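Local coordinates for putative endonuclease/exonuclease/phosphatase family protein (Bacteroides thetaiotaomicron, PDB 3MPR) that probably acts as a metal-dependent nuclease of the endonuclease/exonuclease/phosphatase family, cleaving phosphodiester bonds in nucleic acids, at residues 44-49 against 91-96; 84-89 against 125-130. All coordinates share one frame; numbering follows the deposited sequence.

Contact 1. Residues 44-49 against 91-96; sequences FDIFGT and DKFDIV
Phe93 brings the outer end of its ring up to the backbone and CB of Asp45. The CB of Asp45 lies in the ring plane at the edge, 3.8 Å from Phe93 CZ, and the carbonyl oxygen of Asp45 also sits near that plane, with Asp45 O 3.5 Å from Phe93 CE1. The carbonyl oxygen thus meets the ring's rim, an approach consistent with weak attraction to the slightly positive C-H edge. With CG anti to its carbonyl carbon (chi1 -51°), Phe93 extends its ring toward 44-49, while Lys92 CB rests 3.5 Å above one ring face. Ile46 adds a looser apolar touch, its CG2 4.3 Å from Phe93 CZ.

These segments belong to different sheets of the DNase I-like fold, a two-layer beta sandwich: strand 46-50 lies within one, and 91-96 leads into strand 93-102, an outermost strand of the other sheet within this chain. Leu7, Phe127 and Cys129 also touch the Phe93 ring between the layers.

At the partly exposed margin, the Lys92 chain crosses Asp45, and its CE approaches Asp45 OD1 to 3.4 Å. A bend at chi4 (-91°) carries the amino group aside, and the salt bridge from Lys92 NZ to Asp45 OD1 is long at 3.8 Å. The other carboxylate oxygen, OD2, accepts a hydrogen bond from Thr8 N, a firmer hold on the group. An alanine in place of Lys92 would probably leave Asp45 OD1 without this distant positive charge and remove the methylenes, CD and CE, that cross beside that oxygen.

Contact 2. Residues 84-89 against 125-130; sequences SAIFYR and GHFKCK
Strands 86-89 and 125-129 run nearly parallel, at 9°, but their axes come no closer than 10.5 Å and no hydrogen bond joins the two segments, so side chains make the connection. Phe127 supplies the central one. Its ring points an edge at the face of Tyr88 in a T-shaped pair, with planes at 63° and centroids 5.2 Å apart. The leading atom is Phe127 CE2, 3.7 Å above the Tyr88 ring plane and displaced toward the rim, where it meets CG first. Tyr88 CG stands between its backbone N and carbonyl carbon (chi1 65°), a torsion that places the ring where its face can take the Phe127 edge.

The spacing and lack of cross-bonding are those of facing layers in the beta sandwich of this DNase I-like fold: 86-89 pairs within one sheet with 67-70 and 46-50, and 121-129 within the other with 93-102 and 135-142. Ile46, Ile70 and Ile95 also touch the Phe127 side chain.

Ile86 fills in beside the aromatic pair. Its CG2 meets Phe127 CZ at 4.2 Å, coming obliquely to that ring, while its other branch ends with CD1 4.2 Å from Gly125 N.

Both contacts join the same two sheets of the sandwich, and their centres are only about 3 Å apart. Strands 46-50 and 86-89 are neighbours in one sheet, and 93-102 and 121-129 in the other, so each contact bridges the layers between a strand, or the loop leading into it, of each sheet. Contact 2 is the core member: all four of its touching residues are buried and its chemistry is aromatic and aliphatic. Contact 1 is only partly buried, combining apolar packing with a long ion pair at its margin. Between them, Thr49 OG1 is probably hydrogen-bonded to Ala85 O (2.7 Å) and Val96 N to His126 O (2.8 Å), while Ile46 touches Ile86, Tyr88 and Phe127.

Contact 1. Residues 44-49 against 91-96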
loop_
_atom_site.group_PDB
_atom_site.type_symbol
_atom_site.label_atom_id
_atom_site.label_comp_id
_atom_site.label_asym_id
_atom_site.label_seq_id
_atom_site.Cartn_x
_atom_site.Cartn_y
_atom_site.Cartn_z
ATOM N N PHE A 44 6.305 -7.156 -2.983
ATOM C CA PHE A 44 7.677 -6.892 -3.441
ATOM C C PHE A 44 8.210 -8.145 -4.175
ATOM O O PHE A 44 8.328 -9.216 -3.576
ATOM C CB PHE A 44 8.627 -6.577 -2.274
ATOM C CG PHE A 44 8.284 -5.343 -1.461
ATOM C CD1 PHE A 44 7.253 -4.488 -1.815
ATOM C CD2 PHE A 44 9.038 -5.042 -0.326
ATOM C CE1 PHE A 44 6.966 -3.360 -1.038
ATOM C CE2 PHE A 44 8.768 -3.914 0.449
ATOM C CZ PHE A 44 7.724 -3.069 0.087
ATOM N N ASP A 45 8.529 -8.027 -5.461
ATOM C CA ASP A 45 9.123 -9.150 -6.180
ATOM C C ASP A 45 10.575 -9.337 -5.765
ATOM O O ASP A 45 11.062 -10.451 -5.606
ATOM C CB ASP A 45 9.096 -8.903 -7.687
ATOM C CG ASP A 45 7.690 -8.920 -8.260
ATOM O OD1 ASP A 45 6.792 -9.550 -7.651
ATOM O OD2 ASP A 45 7.494 -8.306 -9.320
ATOM N N ILE A 46 11.265 -8.216 -5.629
ATOM C CA ILE A 46 12.663 -8.202 -5.265
ATOM C C ILE A 46 12.960 -6.888 -4.568
ATOM O O ILE A 46 12.506 -5.836 -5.000
ATOM C CB ILE A 46 13.549 -8.406 -6.513
ATOM C CG1 ILE A 46 15.030 -8.238 -6.170
ATOM C CG2 ILE A 46 13.134 -7.477 -7.623
ATOM C CD1 ILE A 46 15.925 -8.938 -7.162
ATOM N N PHE A 47 13.694 -6.941 -3.466
ATOM C CA PHE A 47 13.969 -5.711 -2.735
ATOM C C PHE A 47 15.335 -5.718 -2.065
ATOM O O PHE A 47 15.806 -6.761 -1.645
ATOM C CB PHE A 47 12.850 -5.384 -1.723
ATOM C CG PHE A 47 12.601 -6.455 -0.671
ATOM C CD1 PHE A 47 11.891 -7.602 -0.972
ATOM C CD2 PHE A 47 13.010 -6.260 0.640
ATOM C CE1 PHE A 47 11.638 -8.553 0.010
ATOM C CE2 PHE A 47 12.767 -7.199 1.618
ATOM C CZ PHE A 47 12.066 -8.353 1.303
ATOM N N GLY A 48 15.952 -4.540 -2.004
ATOM C CA GLY A 48 17.200 -4.338 -1.310
ATOM C C GLY A 48 16.892 -3.952 0.119
ATOM O O GLY A 48 15.967 -3.177 0.384
ATOM N N THR A 49 17.640 -4.529 1.045
ATOM C CA THR A 49 17.525 -4.174 2.453
ATOM C C THR A 49 18.849 -3.615 2.961
ATOM O O THR A 49 19.902 -3.892 2.395
ATOM C CB THR A 49 17.166 -5.397 3.309
ATOM O OG1 THR A 49 18.240 -6.353 3.262
ATOM C CG2 THR A 49 15.863 -6.034 2.817
ATOM N N ASP A 91 10.176 -18.176 -6.832
ATOM C CA ASP A 91 9.309 -18.662 -7.907
ATOM C C ASP A 91 9.297 -17.733 -9.117
ATOM O O ASP A 91 8.781 -18.105 -10.172
ATOM C CB ASP A 91 7.880 -18.964 -7.408
ATOM C CG ASP A 91 7.083 -17.706 -7.041
ATOM O OD1 ASP A 91 7.636 -16.589 -7.052
ATOM O OD2 ASP A 91 5.882 -17.844 -6.718
ATOM N N LYS A 92 9.885 -16.540 -8.978
ATOM C CA LYS A 92 9.913 -15.576 -10.088
ATOM C C LYS A 92 11.260 -15.384 -10.798
ATOM O O LYS A 92 11.288 -15.072 -11.984
ATOM C CB LYS A 92 9.403 -14.214 -9.621
ATOM C CG LYS A 92 7.889 -14.135 -9.515
ATOM C CD LYS A 92 7.475 -12.768 -8.986
ATOM C CE LYS A 92 6.041 -12.785 -8.480
ATOM N NZ LYS A 92 5.090 -12.411 -9.550
ATOM N N PHE A 93 12.369 -15.573 -10.083
ATOM C CA PHE A 93 13.681 -15.275 -10.655
ATOM C C PHE A 93 14.656 -16.409 -10.425
ATOM O O PHE A 93 14.625 -17.055 -9.372
ATOM C CB PHE A 93 14.272 -14.009 -10.015
ATOM C CG PHE A 93 13.337 -12.837 -10.015
ATOM C CD1 PHE A 93 12.570 -12.552 -8.899
ATOM C CD2 PHE A 93 13.221 -12.021 -11.140
ATOM C CE1 PHE A 93 11.700 -11.467 -8.894
ATOM C CE2 PHE A 93 12.351 -10.942 -11.144
ATOM C CZ PHE A 93 11.589 -10.664 -10.020
ATOM N N ASP A 94 15.528 -16.633 -11.403
ATOM C CA ASP A 94 16.739 -17.420 -11.171
ATOM C C ASP A 94 17.909 -16.463 -11.014
ATOM O O ASP A 94 17.896 -15.363 -11.573
ATOM C CB ASP A 94 17.027 -18.346 -12.360
ATOM C CG ASP A 94 16.101 -19.555 -12.398
ATOM O OD1 ASP A 94 15.893 -20.178 -11.340
ATOM O OD2 ASP A 94 15.585 -19.877 -13.486
ATOM N N ILE A 95 18.928 -16.879 -10.266
ATOM C CA ILE A 95 20.155 -16.101 -10.183
ATOM C C ILE A 95 21.139 -16.621 -11.204
ATOM O O ILE A 95 21.462 -17.805 -11.213
ATOM C CB ILE A 95 20.779 -16.174 -8.803
ATOM C CG1 ILE A 95 19.932 -15.360 -7.822
ATOM C CG2 ILE A 95 22.229 -15.663 -8.849
ATOM C CD1 ILE A 95 20.338 -15.534 -6.380
ATOM N N VAL A 96 21.589 -15.741 -12.087
ATOM C CA VAL A 96 22.589 -16.113 -13.079
ATOM C C VAL A 96 23.950 -15.998 -12.423
ATOM O O VAL A 96 24.799 -16.872 -12.569
ATOM C CB VAL A 96 22.533 -15.186 -14.304
ATOM C CG1 VAL A 96 23.612 -15.557 -15.309
ATOM C CG2 VAL A 96 21.159 -15.243 -14.962
#

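Contact 2. Residues 84-89 against 125-130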
loop_
_atom_site.group_PDB
_atom_site.type_symbol
_atom_site.label_atom_id
_atom_site.label_comp_id
_atom_site.label_asym_id
_atom_site.label_seq_id
_atom_site.Cartn_x
_atom_site.Cartn_y
_atom_site.Cartn_z
ATOM N N SER A 84 23.942 -5.615 3.011
ATOM C CA SER A 84 23.100 -4.989 2.001
ATOM C C SER A 84 22.355 -6.109 1.280
ATOM O O SER A 84 22.426 -6.241 0.056
ATOM C CB SER A 84 23.963 -4.199 1.018
ATOM O OG SER A 84 24.599 -3.114 1.686
ATOM N N ALA A 85 21.646 -6.933 2.044
ATOM C CA ALA A 85 21.067 -8.143 1.475
ATOM C C ALA A 85 19.920 -7.852 0.511
ATOM O O ALA A 85 19.106 -6.969 0.764
ATOM C CB ALA A 85 20.609 -9.075 2.571
ATOM N N ILE A 86 19.861 -8.613 -0.581
ATOM C CA ILE A 86 18.763 -8.514 -1.559
ATOM C C ILE A 86 17.849 -9.730 -1.415
ATOM O O ILE A 86 18.324 -10.868 -1.447
ATOM C CB ILE A 86 19.316 -8.432 -3.004
ATOM C CG1 ILE A 86 20.168 -7.167 -3.177
ATOM C CG2 ILE A 86 18.189 -8.469 -4.047
ATOM C CD1 ILE A 86 21.137 -7.222 -4.382
ATOM N N PHE A 87 16.551 -9.489 -1.213
ATOM C CA PHE A 87 15.561 -10.555 -1.114
ATOM C C PHE A 87 14.803 -10.649 -2.429
ATOM O O PHE A 87 14.556 -9.632 -3.075
ATOM C CB PHE A 87 14.553 -10.265 0.022
ATOM C CG PHE A 87 15.080 -10.554 1.406
ATOM C CD1 PHE A 87 15.950 -9.676 2.033
ATOM C CD2 PHE A 87 14.662 -11.683 2.091
ATOM C CE1 PHE A 87 16.426 -9.936 3.298
ATOM C CE2 PHE A 87 15.134 -11.945 3.363
ATOM C CZ PHE A 87 16.018 -11.067 3.967
ATOM N N TYR A 88 14.418 -11.860 -2.827
ATOM C CA TYR A 88 13.680 -12.025 -4.074
ATOM C C TYR A 88 12.782 -13.250 -4.001
ATOM O O TYR A 88 13.029 -14.158 -3.207
ATOM C CB TYR A 88 14.637 -12.131 -5.262
ATOM C CG TYR A 88 15.499 -13.367 -5.197
ATOM C CD1 TYR A 88 16.588 -13.425 -4.344
ATOM C CD2 TYR A 88 15.203 -14.489 -5.964
ATOM C CE1 TYR A 88 17.378 -14.565 -4.263
ATOM C CE2 TYR A 88 15.987 -15.628 -5.890
ATOM C CZ TYR A 88 17.075 -15.652 -5.035
ATOM O OH TYR A 88 17.865 -16.771 -4.931
ATOM N N ARG A 89 11.722 -13.264 -4.809
ATOM C CA ARG A 89 10.810 -14.409 -4.861
ATOM C C ARG A 89 11.441 -15.513 -5.683
ATOM O O ARG A 89 11.738 -15.312 -6.855
ATOM C CB ARG A 89 9.485 -14.018 -5.509
ATOM C CG ARG A 89 8.611 -13.167 -4.623
ATOM C CD ARG A 89 7.206 -13.117 -5.165
ATOM N NE ARG A 89 6.600 -14.444 -5.226
ATOM C CZ ARG A 89 5.294 -14.644 -5.374
ATOM N NH1 ARG A 89 4.477 -13.601 -5.456
ATOM N NH2 ARG A 89 4.803 -15.874 -5.431
ATOM N N GLY A 125 22.997 -8.909 -7.751
ATOM C CA GLY A 125 22.677 -10.144 -8.424
ATOM C C GLY A 125 22.335 -9.837 -9.866
ATOM O O GLY A 125 21.732 -8.809 -10.161
ATOM N N HIS A 126 22.758 -10.721 -10.757
ATOM C CA HIS A 126 22.302 -10.742 -12.142
ATOM C C HIS A 126 21.136 -11.725 -12.171
ATOM O O HIS A 126 21.333 -12.930 -12.005
ATOM C CB HIS A 126 23.464 -11.221 -13.022
ATOM C CG HIS A 126 23.125 -11.426 -14.466
ATOM N ND1 HIS A 126 24.098 -11.620 -15.426
ATOM C CD2 HIS A 126 21.938 -11.502 -15.113
ATOM C CE1 HIS A 126 23.524 -11.798 -16.603
ATOM N NE2 HIS A 126 22.214 -11.736 -16.439
ATOM N N PHE A 127 19.920 -11.210 -12.340
ATOM C CA PHE A 127 18.719 -12.043 -12.291
ATOM C C PHE A 127 18.135 -12.340 -13.662
ATOM O O PHE A 127 18.330 -11.576 -14.602
ATOM C CB PHE A 127 17.632 -11.362 -11.447
ATOM C CG PHE A 127 17.961 -11.291 -9.995
ATOM C CD1 PHE A 127 18.684 -10.225 -9.495
ATOM C CD2 PHE A 127 17.547 -12.292 -9.126
ATOM C CE1 PHE A 127 19.008 -10.162 -8.159
ATOM C CE2 PHE A 127 17.873 -12.238 -7.772
ATOM C CZ PHE A 127 18.598 -11.168 -7.289
ATOM N N LYS A 128 17.395 -13.447 -13.754
ATOM C CA LYS A 128 16.663 -13.797 -14.958
ATOM C C LYS A 128 15.214 -14.139 -14.586
ATOM O O LYS A 128 14.970 -15.016 -13.760
ATOM C CB LYS A 128 17.316 -14.994 -15.655
ATOM C CG LYS A 128 16.639 -15.392 -16.965
ATOM C CD LYS A 128 17.421 -16.484 -17.679
ATOM C CE LYS A 128 16.903 -16.719 -19.080
ATOM N NZ LYS A 128 17.594 -17.867 -19.732
ATOM N N CYS A 129 14.262 -13.454 -15.209
ATOM C CA CYS A 129 12.859 -13.697 -14.935
ATOM C C CYS A 129 12.455 -15.054 -15.496
ATOM O O CYS A 129 12.698 -15.354 -16.671
ATOM C CB CYS A 129 12.003 -12.577 -15.530
ATOM S SG CYS A 129 12.435 -10.949 -14.875
ATOM N N LYS A 130 11.852 -15.876 -14.653
ATOM C CA LYS A 130 11.450 -17.218 -15.064
ATOM C C LYS A 130 10.361 -17.197 -16.139
ATOM O O LYS A 130 10.324 -18.076 -17.000
ATOM C CB LYS A 130 10.997 -18.040 -13.857
ATOM C CG LYS A 130 12.140 -18.451 -12.943
ATOM C CD LYS A 130 11.657 -19.347 -11.809
ATOM C CE LYS A 130 12.829 -19.984 -11.088
ATOM N NZ LYS A 130 12.418 -20.860 -9.942
#